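Local atomic coordinates of cytosine deaminase (Klebsiella pneumoniae, PDB entry 4R85), a protein that deaminates cytosine-type bases, 5-methylcytosine among them, by hydrolysis at an iron-bearing active site of the amidohydrolase fold. Residues C243-F257 and R287-I301. Sequence-based numbering, arbitrary orientation.
Sequences CAMGSYDNAYCSKLF and RRGVTRVAELDRAGI
Arg292 reaches across to the 3-10 turn 243-247 and the start of helix 250-263, and shows how one buried guanidinium can be gripped by main chain and side chain together. Arg292 NE donates to Met245 O at 3.0 Å, above the carbonyl plane, while Tyr248 N closes the turn onto that same oxygen from the opposite face. Arg292 NH1 gives a second bond to Asn250 OD1 (2.9 Å), arriving nearly in line with the amide C=O but tilted from the guanidinium plane; the amide and guanidinium planes stand 74° apart. Over the centre of one guanidinium face sits Cys253 SG, 3.4 Å from Arg292 CZ. With CG opposite its carbonyl carbon (chi1 -53°), the extended chain of Arg292 carries the guanidinium to the turn, its CG lying against Met245 SD.

On one flank Phe257 packs on helix 293-298 and the residue after it: Glu295 O and Ala299 CB lie at the ring edge, while Phe257 CZ meets Leu296 CD2 at 3.6 Å. On the other, Arg287 NH1 donates in its own plane to Ser247 OG at 2.8 Å. Between them the backbones close tightly at Gly246, whose CA makes a CH...O contact of 3.4 Å with Val290 O, and a water links Gly246 O to Gly289 N.

Further out, Asp282 pairs with Arg287 NE, Thr242 bonds Thr291 OG1, and Trp284 of the second subunit forms a cation-pi contact with Arg292. The contact thus ties the loops and helices after barrel strands 237-240 and 266-269 to each other beside the dimer interface, in a TIM-barrel amidohydrolase. The partners found for the Arg292 guanidinium are neutral oxygens, a sulfur and that Trp284 ring, so its charge is probably stabilised by dipoles and polarisable groups.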
loop_
_atom_site.group_PDB
_atom_site.type_symbol
_atom_site.label_atom_id
_atom_site.label_comp_id
_atom_site.label_asym_id
_atom_site.label_seq_id
_atom_site.Cartn_x
_atom_site.Cartn_y
_atom_site.Cartn_z
ATOM N N CYS A 243 2.912 -14.980 11.955
ATOM C CA CYS A 243 3.901 -13.900 11.987
ATOM C C CYS A 243 5.248 -14.333 12.571
ATOM O O CYS A 243 6.309 -13.897 12.107
ATOM C CB CYS A 243 3.362 -12.708 12.777
ATOM S SG CYS A 243 1.798 -12.079 12.117
ATOM N N ALA A 244 5.205 -15.173 13.600
ATOM C CA ALA A 244 6.440 -15.666 14.216
ATOM C C ALA A 244 7.370 -16.357 13.208
ATOM O O ALA A 244 8.589 -16.344 13.377
ATOM C CB ALA A 244 6.117 -16.603 15.381
ATOM N N MET A 245 6.809 -16.968 12.166
ATOM C CA MET A 245 7.657 -17.610 11.166
ATOM C C MET A 245 8.625 -16.600 10.535
ATOM O O MET A 245 9.753 -16.936 10.201
ATOM C CB MET A 245 6.836 -18.315 10.083
ATOM C CG MET A 245 7.704 -19.184 9.187
ATOM S SD MET A 245 6.896 -19.562 7.619
ATOM C CE MET A 245 5.445 -20.390 8.235
ATOM N N GLY A 246 8.194 -15.351 10.404
ATOM C CA GLY A 246 9.084 -14.301 9.930
ATOM C C GLY A 246 10.237 -13.971 10.871
ATOM O O GLY A 246 11.129 -13.202 10.514
ATOM N N SER A 247 10.229 -14.553 12.069
ATOM C CA SER A 247 11.351 -14.402 12.985
ATOM C C SER A 247 12.011 -15.737 13.381
ATOM O O SER A 247 12.895 -15.749 14.242
ATOM C CB SER A 247 10.897 -13.655 14.252
ATOM O OG SER A 247 10.386 -12.365 13.924
ATOM N N TYR A 248 11.589 -16.857 12.779
ATOM C CA TYR A 248 12.107 -18.167 13.204
ATOM C C TYR A 248 13.600 -18.317 12.964
ATOM O O TYR A 248 14.169 -17.737 12.034
ATOM C CB TYR A 248 11.412 -19.348 12.495
ATOM C CG TYR A 248 10.061 -19.739 13.045
ATOM C CD1 TYR A 248 9.618 -19.258 14.278
ATOM C CD2 TYR A 248 9.224 -20.591 12.331
ATOM C CE1 TYR A 248 8.373 -19.614 14.769
ATOM C CE2 TYR A 248 7.979 -20.953 12.816
ATOM C CZ TYR A 248 7.560 -20.459 14.033
ATOM O OH TYR A 248 6.319 -20.820 14.512
ATOM N N ASP A 249 14.227 -19.115 13.811
ATOM C CA ASP A 249 15.544 -19.624 13.501
ATOM C C ASP A 249 15.470 -20.278 12.118
ATOM O O ASP A 249 14.521 -20.998 11.815
ATOM C CB ASP A 249 15.962 -20.660 14.534
ATOM C CG ASP A 249 17.291 -21.297 14.194
ATOM O OD1 ASP A 249 18.333 -20.728 14.592
ATOM O OD2 ASP A 249 17.292 -22.349 13.512
ATOM N N ASN A 250 16.455 -20.009 11.280
ATOM C CA ASN A 250 16.419 -20.487 9.902
ATOM C C ASN A 250 16.611 -21.982 9.717
ATOM O O ASN A 250 16.019 -22.561 8.805
ATOM C CB ASN A 250 17.402 -19.706 9.039
ATOM C CG ASN A 250 17.000 -18.268 8.901
ATOM O OD1 ASN A 250 15.811 -17.955 8.826
ATOM N ND2 ASN A 250 17.980 -17.376 8.897
ATOM N N ALA A 251 17.430 -22.605 10.567
ATOM C CA ALA A 251 17.627 -24.053 10.502
ATOM C C ALA A 251 16.341 -24.777 10.902
ATOM O O ALA A 251 15.907 -25.733 10.236
ATOM C CB ALA A 251 18.791 -24.481 11.393
ATOM N N TYR A 252 15.720 -24.305 11.978
ATOM C CA TYR A 252 14.413 -24.815 12.374
ATOM C C TYR A 252 13.394 -24.625 11.264
ATOM O O TYR A 252 12.628 -25.533 10.961
ATOM C CB TYR A 252 13.910 -24.109 13.636
ATOM C CG TYR A 252 12.465 -24.447 13.951
ATOM C CD1 TYR A 252 12.091 -25.748 14.307
ATOM C CD2 TYR A 252 11.480 -23.481 13.870
ATOM C CE1 TYR A 252 10.763 -26.061 14.589
ATOM C CE2 TYR A 252 10.150 -23.779 14.161
ATOM C CZ TYR A 252 9.803 -25.059 14.519
ATOM O OH TYR A 252 8.484 -25.327 14.792
ATOM N N CYS A 253 13.370 -23.437 10.663
ATOM C CA CYS A 253 12.338 -23.157 9.668
ATOM C C CYS A 253 12.483 -24.055 8.441
ATOM O O CYS A 253 11.484 -24.503 7.873
ATOM C CB CYS A 253 12.321 -21.689 9.263
ATOM S SG CYS A 253 10.762 -21.188 8.502
ATOM N N SER A 254 13.722 -24.307 8.027
ATOM C CA SER A 254 13.967 -25.240 6.939
ATOM C C SER A 254 13.425 -26.636 7.254
ATOM O O SER A 254 12.804 -27.287 6.395
ATOM C CB SER A 254 15.459 -25.337 6.636
ATOM O OG SER A 254 15.673 -26.190 5.516
ATOM N N LYS A 255 13.679 -27.098 8.477
ATOM C CA LYS A 255 13.187 -28.400 8.916
ATOM C C LYS A 255 11.663 -28.412 8.955
ATOM O O LYS A 255 11.025 -29.378 8.526
ATOM C CB LYS A 255 13.732 -28.744 10.307
ATOM C CG LYS A 255 13.151 -30.040 10.871
ATOM C CD LYS A 255 13.441 -30.217 12.348
ATOM C CE LYS A 255 12.304 -29.700 13.221
ATOM N NZ LYS A 255 11.262 -30.742 13.501
ATOM N N LEU A 256 11.091 -27.342 9.504
ATOM C CA LEU A 256 9.643 -27.191 9.623
ATOM C C LEU A 256 8.913 -27.262 8.275
ATOM O O LEU A 256 7.816 -27.816 8.190
ATOM C CB LEU A 256 9.313 -25.869 10.315
ATOM C CG LEU A 256 7.842 -25.507 10.524
ATOM C CD1 LEU A 256 7.112 -26.542 11.415
ATOM C CD2 LEU A 256 7.733 -24.116 11.119
ATOM N N PHE A 257 9.515 -26.696 7.230
ATOM C CA PHE A 257 8.885 -26.684 5.900
ATOM C C PHE A 257 8.579 -28.084 5.365
ATOM O O PHE A 257 7.668 -28.267 4.558
ATOM C CB PHE A 257 9.753 -25.923 4.883
ATOM C CG PHE A 257 9.319 -24.501 4.668
ATOM C CD1 PHE A 257 9.150 -24.004 3.387
ATOM C CD2 PHE A 257 9.064 -23.669 5.749
ATOM C CE1 PHE A 257 8.743 -22.705 3.175
ATOM C CE2 PHE A 257 8.666 -22.354 5.553
ATOM C CZ PHE A 257 8.505 -21.869 4.263
ATOM N N ARG A 287 11.776 -5.134 12.608
ATOM C CA ARG A 287 11.389 -6.249 11.739
ATOM C C ARG A 287 10.045 -6.014 11.041
ATOM O O ARG A 287 9.166 -5.318 11.556
ATOM C CB ARG A 287 11.375 -7.586 12.505
ATOM C CG ARG A 287 10.100 -7.862 13.346
ATOM C CD ARG A 287 10.340 -9.045 14.301
ATOM N NE ARG A 287 11.390 -8.703 15.270
ATOM C CZ ARG A 287 12.130 -9.587 15.935
ATOM N NH1 ARG A 287 11.948 -10.890 15.752
ATOM N NH2 ARG A 287 13.058 -9.163 16.789
ATOM N N ARG A 288 9.882 -6.607 9.863
ATOM C CA ARG A 288 8.623 -6.510 9.141
ATOM C C ARG A 288 7.528 -7.278 9.857
ATOM O O ARG A 288 6.384 -6.821 9.913
ATOM C CB ARG A 288 8.786 -7.049 7.714
ATOM C CG ARG A 288 9.695 -6.163 6.869
ATOM C CD ARG A 288 10.255 -6.843 5.581
ATOM N NE ARG A 288 11.193 -5.895 4.990
ATOM C CZ ARG A 288 11.171 -5.466 3.735
ATOM N NH1 ARG A 288 10.294 -5.955 2.863
ATOM N NH2 ARG A 288 12.057 -4.556 3.360
ATOM N N GLY A 289 7.877 -8.471 10.347
ATOM C CA GLY A 289 6.962 -9.295 11.121
ATOM C C GLY A 289 5.903 -10.045 10.337
ATOM O O GLY A 289 4.883 -10.449 10.893
ATOM N N VAL A 290 6.140 -10.242 9.040
ATOM C CA VAL A 290 5.195 -10.952 8.196
ATOM C C VAL A 290 5.745 -12.354 7.929
ATOM O O VAL A 290 6.954 -12.548 7.896
ATOM C CB VAL A 290 4.965 -10.165 6.881
ATOM C CG1 VAL A 290 4.125 -10.946 5.893
ATOM C CG2 VAL A 290 4.313 -8.819 7.198
ATOM N N THR A 291 4.858 -13.331 7.787
ATOM C CA THR A 291 5.267 -14.708 7.516
ATOM C C THR A 291 6.038 -14.835 6.178
ATOM O O THR A 291 6.139 -13.872 5.396
ATOM C CB THR A 291 4.036 -15.656 7.557
ATOM O OG1 THR A 291 4.470 -17.019 7.618
ATOM C CG2 THR A 291 3.130 -15.447 6.343
ATOM N N ARG A 292 6.586 -16.017 5.912
ATOM C CA ARG A 292 7.483 -16.176 4.757
ATOM C C ARG A 292 6.689 -16.565 3.516
ATOM O O ARG A 292 6.820 -17.675 3.006
ATOM C CB ARG A 292 8.554 -17.221 5.054
ATOM C CG ARG A 292 9.328 -16.956 6.342
ATOM C CD ARG A 292 10.533 -17.895 6.448
ATOM N NE ARG A 292 11.206 -17.729 7.737
ATOM C CZ ARG A 292 12.406 -18.206 8.040
ATOM N NH1 ARG A 292 12.906 -18.005 9.250
ATOM N NH2 ARG A 292 13.108 -18.887 7.145
ATOM N N VAL A 293 5.868 -15.634 3.044
ATOM C CA VAL A 293 4.917 -15.887 1.967
ATOM C C VAL A 293 5.586 -16.367 0.678
ATOM O O VAL A 293 5.148 -17.347 0.069
ATOM C CB VAL A 293 4.093 -14.615 1.653
ATOM C CG1 VAL A 293 3.205 -14.838 0.428
ATOM C CG2 VAL A 293 3.257 -14.192 2.878
ATOM N N ALA A 294 6.629 -15.673 0.245
ATOM C CA ALA A 294 7.277 -16.047 -1.012
ATOM C C ALA A 294 7.869 -17.455 -0.918
ATOM O O ALA A 294 7.784 -18.254 -1.853
ATOM C CB ALA A 294 8.350 -15.036 -1.382
ATOM N N GLU A 295 8.451 -17.751 0.236
ATOM C CA GLU A 295 9.110 -19.023 0.478
ATOM C C GLU A 295 8.098 -20.190 0.572
ATOM O O GLU A 295 8.333 -21.280 0.027
ATOM C CB GLU A 295 9.980 -18.914 1.739
ATOM C CG GLU A 295 11.204 -17.969 1.598
ATOM C CD GLU A 295 10.861 -16.463 1.560
ATOM O OE1 GLU A 295 9.755 -16.057 1.993
ATOM O OE2 GLU A 295 11.724 -15.670 1.100
ATOM N N LEU A 296 6.977 -19.963 1.255
ATOM C CA LEU A 296 5.889 -20.947 1.249
ATOM C C LEU A 296 5.423 -21.255 -0.187
ATOM O O LEU A 296 5.293 -22.417 -0.578
ATOM C CB LEU A 296 4.702 -20.432 2.059
ATOM C CG LEU A 296 4.984 -20.311 3.556
ATOM C CD1 LEU A 296 3.982 -19.372 4.234
ATOM C CD2 LEU A 296 4.943 -21.693 4.183
ATOM N N ASP A 297 5.173 -20.203 -0.959
ATOM C CA ASP A 297 4.657 -20.363 -2.316
ATOM C C ASP A 297 5.652 -21.109 -3.216
ATOM O O ASP A 297 5.262 -21.985 -3.988
ATOM C CB ASP A 297 4.305 -18.992 -2.911
ATOM C CG ASP A 297 3.850 -19.080 -4.359
ATOM O OD1 ASP A 297 4.665 -18.779 -5.263
ATOM O OD2 ASP A 297 2.680 -19.454 -4.597
ATOM N N ARG A 298 6.931 -20.762 -3.112
ATOM C CA ARG A 298 7.973 -21.457 -3.858
ATOM C C ARG A 298 8.069 -22.926 -3.488
ATOM O O ARG A 298 8.433 -23.758 -4.319
ATOM C CB ARG A 298 9.330 -20.761 -3.699
ATOM C CG ARG A 298 9.359 -19.389 -4.340
ATOM C CD ARG A 298 10.755 -18.777 -4.398
ATOM N NE ARG A 298 10.666 -17.348 -4.685
ATOM C CZ ARG A 298 10.929 -16.386 -3.802
ATOM N NH1 ARG A 298 11.332 -16.699 -2.576
ATOM N NH2 ARG A 298 10.808 -15.109 -4.155
ATOM N N ALA A 299 7.728 -23.240 -2.243
ATOM C CA ALA A 299 7.744 -24.613 -1.751
ATOM C C ALA A 299 6.511 -25.399 -2.207
ATOM O O ALA A 299 6.392 -26.587 -1.922
ATOM C CB ALA A 299 7.844 -24.627 -0.220
ATOM N N GLY A 300 5.597 -24.736 -2.907
ATOM C CA GLY A 300 4.391 -25.395 -3.386
ATOM C C GLY A 300 3.277 -25.430 -2.345
ATOM O O GLY A 300 2.347 -26.222 -2.438
ATOM N N ILE A 301 3.377 -24.566 -1.346
ATOM C CA ILE A 301 2.407 -24.531 -0.252
ATOM C C ILE A 301 1.426 -23.407 -0.565
ATOM O O ILE A 301 1.833 -22.331 -0.992
ATOM C CB ILE A 301 3.137 -24.309 1.082
ATOM C CG1 ILE A 301 3.963 -25.557 1.433
ATOM C CG2 ILE A 301 2.166 -23.942 2.222
ATOM C CD1 ILE A 301 4.969 -25.329 2.547
HETATM O O HOH W 1 10.440 -10.323 9.491
HETATM O O HOH W 2 15.339 -21.002 6.600
#